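Local coordinates for radical SAM domain protein (Methanothrix thermoacetophila, PDB 6Y1X) that probably acts as a radical SAM carbide synthase that builds NifB-co, the iron-sulfur precursor of the nitrogenase iron-molybdenum cofactor, at residues 231-236 with 275-280; 51-56 with 105-110; 60-65 with 176-181; 38-43 with 211-216. All blocks are in the same frame, centred on the assembly; numbering follows the deposited sequence. Where two conformers were deposited one is given.

Contact 1 of 4, residues 231-236 with 275-280; sequences DIARKI and KIIKQM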
# COMPACT_ATOMS: atom_id res chain seq x y z
N ASP A 231 0.50 -2.38 18.87
CA ASP A 231 -0.94 -2.61 18.79
C ASP A 231 -1.37 -2.89 17.35
O ASP A 231 -2.27 -3.71 17.11
CB ASP A 231 -1.69 -1.40 19.32
CG ASP A 231 -1.68 -1.31 20.84
OD1 ASP A 231 -1.49 -2.35 21.51
OD2 ASP A 231 -1.84 -0.19 21.35
N ILE A 232 -0.76 -2.20 16.38
CA ILE A 232 -1.08 -2.46 14.98
C ILE A 232 -0.75 -3.90 14.61
O ILE A 232 -1.55 -4.61 14.00
CB ILE A 232 -0.33 -1.48 14.06
CG1 ILE A 232 -0.75 -0.03 14.34
CG2 ILE A 232 -0.55 -1.85 12.58
CD1 ILE A 232 0.10 0.97 13.59
N ALA A 233 0.47 -4.35 14.97
CA ALA A 233 0.90 -5.69 14.62
C ALA A 233 -0.02 -6.75 15.21
O ALA A 233 -0.38 -7.72 14.53
CB ALA A 233 2.34 -5.92 15.10
N ARG A 234 -0.40 -6.60 16.48
CA ARG A 234 -1.29 -7.57 17.09
C ARG A 234 -2.63 -7.62 16.37
O ARG A 234 -3.17 -8.71 16.12
CB ARG A 234 -1.48 -7.25 18.58
CG ARG A 234 -0.27 -7.62 19.44
CD ARG A 234 -0.56 -7.41 20.92
NE ARG A 234 -0.54 -6.01 21.32
CZ ARG A 234 0.52 -5.39 21.83
NH1 ARG A 234 0.45 -4.10 22.17
NH2 ARG A 234 1.65 -6.05 22.03
N LYS A 235 -3.18 -6.46 16.03
CA LYS A 235 -4.49 -6.42 15.38
C LYS A 235 -4.44 -7.08 14.00
O LYS A 235 -5.29 -7.92 13.68
CB LYS A 235 -4.96 -4.97 15.28
CG LYS A 235 -6.29 -4.75 14.58
CD LYS A 235 -7.42 -5.38 15.39
CE LYS A 235 -8.78 -4.92 14.88
NZ LYS A 235 -9.91 -5.60 15.58
N ILE A 236 -3.46 -6.72 13.17
CA ILE A 236 -3.41 -7.28 11.82
C ILE A 236 -3.07 -8.76 11.86
O ILE A 236 -3.44 -9.51 10.94
CB ILE A 236 -2.44 -6.51 10.90
CG1 ILE A 236 -1.00 -6.63 11.40
CG2 ILE A 236 -2.85 -5.06 10.79
CD1 ILE A 236 0.03 -5.97 10.47
N LYS A 275 8.13 -11.35 16.40
CA LYS A 275 7.56 -12.36 17.28
C LYS A 275 6.03 -12.33 17.26
O LYS A 275 5.40 -13.27 17.74
CB LYS A 275 8.07 -12.17 18.71
CG LYS A 275 9.58 -12.04 18.82
CD LYS A 275 9.99 -11.55 20.20
CE LYS A 275 11.51 -11.41 20.30
NZ LYS A 275 11.94 -10.74 21.57
N ILE A 276 5.44 -11.27 16.72
CA ILE A 276 4.00 -11.16 16.55
C ILE A 276 3.57 -11.57 15.15
O ILE A 276 2.66 -12.39 14.98
CB ILE A 276 3.53 -9.73 16.88
CG1 ILE A 276 3.98 -9.31 18.28
CG2 ILE A 276 2.02 -9.62 16.72
CD1 ILE A 276 3.77 -7.84 18.57
N ILE A 277 4.22 -11.01 14.13
CA ILE A 277 3.83 -11.20 12.74
C ILE A 277 5.07 -11.09 11.87
O ILE A 277 5.97 -10.29 12.15
CB ILE A 277 2.74 -10.20 12.31
CG1 ILE A 277 2.22 -10.54 10.91
CG2 ILE A 277 3.23 -8.76 12.42
CD1 ILE A 277 0.99 -9.75 10.50
N LYS A 278 5.11 -11.89 10.81
CA LYS A 278 6.20 -11.86 9.85
C LYS A 278 6.47 -10.44 9.37
O LYS A 278 5.54 -9.70 9.05
CB LYS A 278 5.84 -12.76 8.66
CG LYS A 278 6.90 -12.93 7.59
CD LYS A 278 6.38 -13.82 6.46
CE LYS A 278 7.44 -14.08 5.40
NZ LYS A 278 8.56 -14.91 5.92
N GLN A 279 7.74 -10.05 9.37
CA GLN A 279 8.15 -8.72 8.95
C GLN A 279 8.85 -8.75 7.60
O GLN A 279 9.65 -9.65 7.32
CB GLN A 279 9.10 -8.11 9.99
CG GLN A 279 8.48 -7.93 11.36
CD GLN A 279 7.44 -6.84 11.36
OE1 GLN A 279 7.68 -5.75 10.85
NE2 GLN A 279 6.26 -7.15 11.88
N MET A 280 8.54 -7.77 6.75
CA MET A 280 9.25 -7.61 5.49
C MET A 280 10.58 -6.90 5.74
O MET A 280 10.59 -5.80 6.30
CB MET A 280 8.40 -6.83 4.49
CG MET A 280 8.98 -6.77 3.08
SD MET A 280 8.27 -5.45 2.08
CE MET A 280 9.27 -5.53 0.60
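Ile277 reaches helix 231-236 with both of its branches, and tracing it outward from CB separates two contacts. The short branch ends at CG2, 4.0 Å from Ala233 CB. The long branch has CG1 anti to the backbone N (chi1 -173°), and its terminal CD1 comes 3.8 Å from Ile236 CG1 and 3.9 Å from Ile236 CD1, the two side chains crossing at about a right angle. The helix, 229-239, joins the parallel strands 213-220 and 243-248 of the radical SAM partial barrel in a beta-alpha-beta crossover. Residues 275-280 come back past it as the chain leaves helix 263-273, and Lys278 and Met280 bond to His244 of the last strand through the backbone. Just before Ile277, Ile276 lays CG2 against the helix backbone, 3.8 Å from Ala233 O, while its CD1 meets the aliphatic part of Arg234 at CG, 4.1 Å away. The far end of that arginine is tied within its own helix: NH1 donates to Asp231 OD1 at 2.7 Å, a salt bridge with the acceptor near the guanidinium plane but the donor 37° out of the carboxylate plane. No hydrogen bond spans the two segments, although nearby Lys237 NZ bonds to Ile276 O.

Contact 2 of 4, residues 51-56 with 105-110; sequences MHLPVA and KVVAVA. With SF4 (iron/sulfur cluster), chain C.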
# COMPACT_ATOMS: atom_id res chain seq x y z
N MET A 51 6.96 -4.35 -11.65
CA MET A 51 6.84 -3.06 -12.31
C MET A 51 5.58 -2.36 -11.83
O MET A 51 4.56 -3.01 -11.59
CB MET A 51 6.85 -3.20 -13.84
CG MET A 51 5.81 -4.14 -14.42
SD MET A 51 5.93 -4.23 -16.22
CE MET A 51 5.61 -2.53 -16.69
N HIS A 52 5.66 -1.04 -11.70
CA HIS A 52 4.53 -0.21 -11.33
C HIS A 52 3.99 0.52 -12.55
O HIS A 52 4.76 1.00 -13.38
CB HIS A 52 4.94 0.81 -10.26
CG HIS A 52 5.09 0.24 -8.89
ND1 HIS A 52 5.41 1.00 -7.79
CD2 HIS A 52 4.98 -1.03 -8.44
CE1 HIS A 52 5.49 0.23 -6.73
NE2 HIS A 52 5.23 -1.01 -7.09
N LEU A 53 2.67 0.60 -12.65
CA LEU A 53 2.06 1.36 -13.73
C LEU A 53 1.44 2.61 -13.14
O LEU A 53 0.43 2.52 -12.42
CB LEU A 53 1.00 0.52 -14.45
CG LEU A 53 1.56 -0.74 -15.11
CD1 LEU A 53 0.44 -1.58 -15.69
CD2 LEU A 53 2.58 -0.39 -16.18
N PRO A 54 1.99 3.78 -13.40
CA PRO A 54 1.48 5.02 -12.77
C PRO A 54 0.24 5.54 -13.48
O PRO A 54 0.27 6.49 -14.27
CB PRO A 54 2.67 5.97 -12.88
CG PRO A 54 3.36 5.52 -14.15
CD PRO A 54 3.21 4.03 -14.19
N VAL A 55 -0.90 4.92 -13.19
CA VAL A 55 -2.16 5.22 -13.85
C VAL A 55 -3.16 5.90 -12.92
O VAL A 55 -4.29 6.17 -13.35
CB VAL A 55 -2.79 3.95 -14.46
CG1 VAL A 55 -1.87 3.34 -15.50
CG2 VAL A 55 -3.09 2.93 -13.37
N ALA A 56 -2.78 6.19 -11.68
CA ALA A 56 -3.73 6.52 -10.62
C ALA A 56 -3.33 7.83 -9.94
O ALA A 56 -2.86 7.82 -8.80
CB ALA A 56 -3.82 5.39 -9.59
N LYS A 105 7.66 -10.78 -12.66
CA LYS A 105 6.58 -11.65 -12.21
C LYS A 105 5.33 -10.90 -11.77
O LYS A 105 4.25 -11.50 -11.75
CB LYS A 105 7.05 -12.53 -11.04
CG LYS A 105 8.13 -13.55 -11.38
CD LYS A 105 7.69 -14.54 -12.44
CE LYS A 105 8.80 -15.53 -12.76
NZ LYS A 105 8.54 -16.31 -14.00
N VAL A 106 5.45 -9.62 -11.42
CA VAL A 106 4.38 -8.86 -10.80
C VAL A 106 4.17 -7.56 -11.57
O VAL A 106 5.13 -6.90 -11.97
CB VAL A 106 4.69 -8.55 -9.31
CG1 VAL A 106 3.57 -7.73 -8.69
CG2 VAL A 106 4.90 -9.84 -8.54
N VAL A 107 2.90 -7.20 -11.75
CA VAL A 107 2.51 -5.90 -12.27
C VAL A 107 1.57 -5.27 -11.25
O VAL A 107 0.61 -5.91 -10.80
CB VAL A 107 1.84 -6.01 -13.65
CG1 VAL A 107 1.20 -4.70 -14.04
CG2 VAL A 107 2.86 -6.43 -14.68
N ALA A 108 1.82 -4.01 -10.90
CA ALA A 108 1.11 -3.40 -9.80
C ALA A 108 0.74 -1.97 -10.16
O ALA A 108 1.38 -1.33 -11.01
CB ALA A 108 1.93 -3.41 -8.51
N VAL A 109 -0.29 -1.47 -9.50
CA VAL A 109 -0.62 -0.06 -9.50
C VAL A 109 -0.47 0.42 -8.06
O VAL A 109 -1.09 -0.13 -7.15
CB VAL A 109 -2.03 0.22 -10.04
CG1 VAL A 109 -2.35 1.71 -9.98
CG2 VAL A 109 -2.17 -0.32 -11.46
N ALA A 110 0.36 1.44 -7.87
CA ALA A 110 0.69 1.93 -6.54
C ALA A 110 0.73 3.44 -6.47
O ALA A 110 1.03 3.99 -5.41
CB ALA A 110 2.05 1.36 -6.07
FE1 SF4 C . 3.67 -2.72 -3.15
FE2 SF4 C . 5.37 -4.58 -4.20
FE3 SF4 C . 4.35 -2.59 -5.75
FE4 SF4 C . 2.72 -4.63 -4.88
S1 SF4 C . 4.50 -4.81 -6.32
S2 SF4 C . 2.22 -2.38 -4.90
S3 SF4 C . 3.60 -5.00 -2.79
S4 SF4 C . 5.78 -2.32 -3.97
O HOH W 1 1.63 2.53 -9.90
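Met51 and His52 pair in parallel with Val107 and Ala108, joining the first two strands of the parallel sheet in the radical SAM partial barrel. Three backbone hydrogen bonds fix the register: Met51 N to Val106 O, Ala108 N to Met51 O at 3.0 Å, and Leu53 N to Ala108 O at 2.8 Å. Beyond the last of these, a water accepts from Ala110 N and makes a weak bond to Leu53 O.

Apolar contacts fill the face that carries Met51 and Val107. Val107 divides its methyls: CG1, anti to the backbone N (chi1 169°), lies 3.6 Å from Leu53 CD1, whereas CG2 lies 3.7 Å from Met51 CG, the methionine running alongside and pointing the same way. An alanine at Val107 would probably open a gap between the strands' side chains, leaving Leu53 CD1 and Met51 CG each without its methyl partner. Past the paired residues, the Val55 and Val109 side chains cross at about a right angle, CG2 of the first 3.7 Å from CG1 of the second.

The face of His52 and Ala108 serves the cluster. Ala110 CB makes a CH-pi contact over the imidazole, 3.9 Å from the centroid and 22° off the normal, and Ala108 CB sits 3.7 Å from sulfide S1. The ring ends in a metal bond, His52 NE2 to iron FE3, 2.3 Å long.

Contact 3 of 4, residues 60-65 with 176-181; sequences NIQCKY and IYDYVI. With SF4 (iron/sulfur cluster), chain D; SO4 (sulfate ion), chain F.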
# COMPACT_ATOMS: atom_id res chain seq x y z
N ASN A 60 -7.41 10.41 -2.31
CA ASN A 60 -8.61 10.73 -1.55
C ASN A 60 -8.34 11.07 -0.09
O ASN A 60 -9.29 11.30 0.66
CB ASN A 60 -9.62 9.58 -1.63
CG ASN A 60 -9.01 8.23 -1.31
OD1 ASN A 60 -7.84 8.12 -0.94
ND2 ASN A 60 -9.82 7.18 -1.44
N ILE A 61 -7.08 11.11 0.34
CA ILE A 61 -6.73 11.55 1.68
C ILE A 61 -5.53 12.48 1.57
O ILE A 61 -4.99 12.70 0.48
CB ILE A 61 -6.42 10.36 2.62
CG1 ILE A 61 -5.13 9.66 2.21
CG2 ILE A 61 -7.55 9.34 2.59
CD1 ILE A 61 -4.72 8.55 3.16
N GLN A 62 -5.09 13.00 2.71
CA GLN A 62 -3.86 13.79 2.78
C GLN A 62 -3.11 13.38 4.03
O GLN A 62 -3.51 13.74 5.15
CB GLN A 62 -4.14 15.29 2.77
CG GLN A 62 -2.87 16.13 2.89
CD GLN A 62 -1.93 15.93 1.72
OE1 GLN A 62 -2.24 16.30 0.59
NE2 GLN A 62 -0.79 15.30 1.97
N CYS A 63 -2.03 12.63 3.84
CA CYS A 63 -1.16 12.23 4.93
C CYS A 63 -0.28 13.42 5.31
O CYS A 63 0.11 14.21 4.45
CB CYS A 63 -0.27 11.06 4.49
SG CYS A 63 -1.16 9.63 3.88
N LYS A 64 -0.01 13.57 6.61
CA LYS A 64 0.78 14.70 7.06
C LYS A 64 2.26 14.59 6.71
O LYS A 64 3.01 15.51 7.03
CB LYS A 64 0.62 14.89 8.57
CG LYS A 64 -0.76 15.34 9.01
CD LYS A 64 -0.78 15.56 10.52
CE LYS A 64 -2.18 15.64 11.07
NZ LYS A 64 -2.80 16.94 10.72
N TYR A 65 2.69 13.49 6.09
CA TYR A 65 4.06 13.31 5.65
C TYR A 65 4.20 13.37 4.13
O TYR A 65 5.28 13.09 3.60
CB TYR A 65 4.64 11.99 6.18
CG TYR A 65 3.80 10.77 5.90
CD1 TYR A 65 3.87 10.11 4.68
CD2 TYR A 65 2.97 10.24 6.88
CE1 TYR A 65 3.09 8.98 4.43
CE2 TYR A 65 2.21 9.11 6.65
CZ TYR A 65 2.27 8.49 5.42
OH TYR A 65 1.52 7.37 5.20
N ILE A 176 -2.12 11.95 12.08
CA ILE A 176 -1.38 11.54 10.90
C ILE A 176 -2.03 12.03 9.60
O ILE A 176 -1.32 12.14 8.58
CB ILE A 176 -1.22 10.00 10.88
CG1 ILE A 176 -0.47 9.54 12.14
CG2 ILE A 176 -0.46 9.50 9.66
CD1 ILE A 176 -0.45 8.04 12.32
N TYR A 177 -3.31 12.38 9.60
CA TYR A 177 -4.03 12.75 8.39
C TYR A 177 -4.65 14.14 8.52
O TYR A 177 -5.28 14.45 9.53
CB TYR A 177 -5.11 11.71 8.11
CG TYR A 177 -4.51 10.34 7.98
CD1 TYR A 177 -3.86 9.93 6.82
CD2 TYR A 177 -4.53 9.46 9.06
CE1 TYR A 177 -3.30 8.67 6.72
CE2 TYR A 177 -3.96 8.21 8.98
CZ TYR A 177 -3.35 7.82 7.81
OH TYR A 177 -2.78 6.57 7.74
N ASP A 178 -4.48 14.95 7.47
CA ASP A 178 -5.17 16.24 7.42
C ASP A 178 -6.65 16.06 7.16
O ASP A 178 -7.49 16.71 7.80
CB ASP A 178 -4.58 17.12 6.31
CG ASP A 178 -3.34 17.86 6.73
OD1 ASP A 178 -2.95 17.78 7.91
OD2 ASP A 178 -2.76 18.54 5.86
N TYR A 179 -7.01 15.18 6.23
CA TYR A 179 -8.40 15.00 5.84
C TYR A 179 -8.53 13.69 5.08
O TYR A 179 -7.54 13.12 4.62
CB TYR A 179 -8.91 16.18 5.00
CG TYR A 179 -8.22 16.37 3.66
CD1 TYR A 179 -8.52 15.55 2.57
CD2 TYR A 179 -7.28 17.37 3.48
CE1 TYR A 179 -7.89 15.72 1.36
CE2 TYR A 179 -6.66 17.56 2.27
CZ TYR A 179 -6.96 16.73 1.21
OH TYR A 179 -6.33 16.90 -0.01
N VAL A 180 -9.77 13.25 4.94
CA VAL A 180 -10.13 12.17 4.03
C VAL A 180 -11.33 12.64 3.22
O VAL A 180 -12.16 13.42 3.70
CB VAL A 180 -10.45 10.84 4.76
CG1 VAL A 180 -9.34 10.46 5.73
CG2 VAL A 180 -11.78 10.92 5.48
N ILE A 181 -11.40 12.19 1.98
CA ILE A 181 -12.51 12.46 1.08
C ILE A 181 -13.22 11.13 0.85
O ILE A 181 -12.64 10.22 0.26
CB ILE A 181 -12.06 13.08 -0.24
CG1 ILE A 181 -11.22 14.34 0.01
CG2 ILE A 181 -13.26 13.41 -1.12
CD1 ILE A 181 -10.46 14.80 -1.22
FE1 SF4 D . 0.18 11.06 -0.35
FE2 SF4 D . -1.02 9.62 1.58
FE3 SF4 D . -0.05 8.37 -0.64
FE4 SF4 D . -2.27 9.95 -0.80
S1 SF4 D . -2.09 7.98 0.37
S2 SF4 D . -0.48 9.95 -2.25
S3 SF4 D . -1.78 11.61 0.72
S4 SF4 D . 1.19 9.46 0.96
S SO4 F . -2.00 20.49 12.09
O1 SO4 F . -2.88 20.90 11.00
O2 SO4 F . -1.45 19.17 11.82
O3 SO4 F . -0.90 21.45 12.20
O4 SO4 F . -2.75 20.46 13.34
O HOH W 2 -12.63 8.25 -1.56
O HOH W 3 -4.18 14.69 -1.52
O HOH W 4 -4.18 18.40 0.10
O HOH W 5 -5.60 16.08 11.98
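Gln62 and Tyr179 meet face-on at the start of the side chain: Gln62 CB sits over the phenol ring, displaced toward its rim and 3.4 Å from Tyr179 CE2. The glutamine then bends at chi2 (63°), and its amide ends 79° from the plane of the ring. There Gln62 NE2 donates to Cys63 O, while a water links OE1 to the tyrosine OH.

The face carrying Ile61, Cys63 and Tyr177 is arranged differently. Cys63 SG approaches the edge of the Tyr177 ring, 3.7 Å from CE1 and 75° off the normal, and the same sulfur binds iron FE2 at 2.3 Å. The Ile61 side chain crosses that of Tyr177 obliquely, Ile61 CD1 lying 3.8 Å from Tyr177 CE1. Cys59, Cys63 and Cys66 have the CX3CX2C spacing of the radical SAM signature, and Cys72 also binds this cluster.

Lys64 slants across to Asp178, its NZ meeting OD1 at 2.9 Å nearly along the C-O bond; Lys254 also salt-bridges OD1, and Tyr253 bonds to OD2. Backbone bonds include Asp178 N to Gln62 O and Lys64 N to Ile176 O, each 2.8 Å.

Strand 61-63 is an outer strand of a three-stranded antiparallel sheet, with 177-182 in the middle and 185-188 beyond; helix 189-209 packs on Tyr177 and Val180.

Contact 4 of 4, residues 38-43 with 211-216; sequences PCFSEK and KKIVKV. With SF4 (iron/sulfur cluster), chain C.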
# COMPACT_ATOMS: atom_id res chain seq x y z
N PRO A 38 8.34 -10.45 -5.20
CA PRO A 38 9.51 -9.94 -4.46
C PRO A 38 9.18 -9.25 -3.16
O PRO A 38 10.02 -9.23 -2.25
CB PRO A 38 10.17 -8.97 -5.46
CG PRO A 38 9.48 -9.18 -6.77
CD PRO A 38 8.15 -9.79 -6.50
N CYS A 39 7.98 -8.68 -3.02
CA CYS A 39 7.61 -7.96 -1.82
C CYS A 39 6.97 -8.84 -0.76
O CYS A 39 6.78 -8.39 0.37
CB CYS A 39 6.65 -6.81 -2.17
SG CYS A 39 7.21 -5.80 -3.56
N PHE A 40 6.66 -10.10 -1.08
CA PHE A 40 6.05 -11.01 -0.13
C PHE A 40 6.95 -12.19 0.22
O PHE A 40 6.58 -13.00 1.08
CB PHE A 40 4.71 -11.53 -0.67
CG PHE A 40 3.63 -10.48 -0.72
CD1 PHE A 40 3.68 -9.47 -1.67
CD2 PHE A 40 2.58 -10.50 0.18
CE1 PHE A 40 2.69 -8.50 -1.72
CE2 PHE A 40 1.59 -9.54 0.13
CZ PHE A 40 1.64 -8.54 -0.82
N SER A 41 8.11 -12.32 -0.43
CA SER A 41 9.04 -13.40 -0.15
C SER A 41 10.45 -12.84 -0.18
O SER A 41 10.82 -12.12 -1.11
CB SER A 41 8.89 -14.54 -1.18
OG SER A 41 9.82 -15.58 -0.93
N GLU A 42 11.24 -13.16 0.85
CA GLU A 42 12.64 -12.75 0.88
C GLU A 42 13.42 -13.35 -0.28
O GLU A 42 14.26 -12.68 -0.89
CB GLU A 42 13.27 -13.13 2.22
CG GLU A 42 14.19 -12.06 2.78
CD GLU A 42 14.42 -12.20 4.27
OE1 GLU A 42 15.46 -11.72 4.76
OE2 GLU A 42 13.56 -12.79 4.96
N LYS A 43 13.17 -14.63 -0.60
CA LYS A 43 13.85 -15.27 -1.71
C LYS A 43 13.47 -14.62 -3.04
O LYS A 43 14.32 -14.46 -3.92
CB LYS A 43 13.54 -16.76 -1.73
CG LYS A 43 14.00 -17.51 -0.49
N LYS A 211 -9.51 -14.59 0.36
CA LYS A 211 -8.26 -15.34 0.16
C LYS A 211 -7.20 -14.50 -0.55
O LYS A 211 -6.33 -15.05 -1.24
CB LYS A 211 -8.51 -16.65 -0.58
CG LYS A 211 -9.40 -17.62 0.18
CD LYS A 211 -9.52 -18.96 -0.55
N LYS A 212 -7.24 -13.18 -0.39
CA LYS A 212 -6.18 -12.33 -0.91
C LYS A 212 -5.01 -12.32 0.06
O LYS A 212 -5.17 -12.47 1.27
CB LYS A 212 -6.67 -10.89 -1.12
CG LYS A 212 -7.93 -10.76 -1.95
CD LYS A 212 -7.79 -11.49 -3.27
CE LYS A 212 -9.09 -11.46 -4.05
NZ LYS A 212 -8.98 -12.18 -5.35
N ILE A 213 -3.81 -12.17 -0.50
CA ILE A 213 -2.60 -12.09 0.31
C ILE A 213 -2.38 -10.63 0.66
O ILE A 213 -2.18 -9.79 -0.23
CB ILE A 213 -1.39 -12.66 -0.44
CG1 ILE A 213 -1.72 -14.05 -1.01
CG2 ILE A 213 -0.18 -12.71 0.48
CD1 ILE A 213 -2.19 -15.03 0.04
N VAL A 214 -2.42 -10.31 1.95
CA VAL A 214 -2.44 -8.94 2.42
C VAL A 214 -1.11 -8.60 3.07
O VAL A 214 -0.64 -9.32 3.97
CB VAL A 214 -3.60 -8.69 3.39
CG1 VAL A 214 -3.54 -7.26 3.94
CG2 VAL A 214 -4.92 -8.94 2.68
N LYS A 215 -0.50 -7.51 2.62
CA LYS A 215 0.66 -6.91 3.26
C LYS A 215 0.24 -5.58 3.86
O LYS A 215 -0.50 -4.81 3.24
CB LYS A 215 1.79 -6.72 2.25
CG LYS A 215 2.87 -5.72 2.62
CD LYS A 215 4.07 -5.89 1.70
CE LYS A 215 4.85 -4.60 1.51
NZ LYS A 215 4.11 -3.63 0.66
N VAL A 216 0.70 -5.30 5.08
CA VAL A 216 0.39 -4.03 5.72
C VAL A 216 1.68 -3.25 5.86
O VAL A 216 2.67 -3.75 6.42
CB VAL A 216 -0.30 -4.24 7.08
CG1 VAL A 216 -0.27 -2.94 7.89
CG2 VAL A 216 -1.73 -4.69 6.84
FE1 SF4 C . 3.67 -2.72 -3.15
FE2 SF4 C . 5.37 -4.58 -4.20
FE3 SF4 C . 4.35 -2.59 -5.75
FE4 SF4 C . 2.72 -4.63 -4.88
S1 SF4 C . 4.50 -4.81 -6.32
S2 SF4 C . 2.22 -2.38 -4.90
S3 SF4 C . 3.60 -5.00 -2.79
S4 SF4 C . 5.78 -2.32 -3.97
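Phe40 wedges its ring between strand 213-216 and the iron-sulfur cluster. Three rim atoms define the position: CE2 is 3.5 Å from Lys215 CB, CD2 is 3.5 Å from Ile213 CG2, and CE1 is 3.8 Å from sulfide S3. Lys215 CD lies over one face of the ring, and the two side chains slant past each other. CG of the phenylalanine stands anti to its carbonyl carbon (chi1 -69°), and the ring beyond it reaches the strand, while the preceding residue, Cys39, binds iron FE2 through SG at 2.3 Å.

Around this shell, Ile243 of the adjoining strand 243-248 touches both Phe40 and Lys215, and the His37 ring meets Phe40 with the planes at about 60°. The lysine, modelled in two conformers, in the one described brings NZ to 3.7 Å from S3 and hydrogen-bonds Thr162 OG1 and Asn217 OD1. An alanine at Phe40 would probably leave a gap beside S3, with Ile213 CG2 and Lys215 CB losing the ring they pack against.

No hydrogen bond crosses between the segments, and buried Cys39 O has no polar partner. The Phe40 ring presents hydrocarbon to S3 while Lys215 NZ presents an amino group; any effect of that group on the cluster would probably be shared with Glu75, a cluster ligand close by.

Overall arrangement
All four contacts are largely buried, but contact 1 lies farthest from the chain's centre, takes in an exposed arginine, and is apolar packing away from the annotated sites. Contacts 2 and 4 reach the same parallel sheet and the same cluster, supplying a histidine and a cysteine ligand respectively; they touch through Val106 and Pro38. Of these two, contact 2 pairs neighbouring parallel strands, whereas contact 4 sets a loop against a strand with no hydrogen bond between them. Contact 3 belongs to the small antiparallel sheet and the other cluster, and adds a salt bridge to its backbone pairing. Contacts 1 and 4 meet where Met280 packs on Lys215 and Cys39, and Ile236 on Val216.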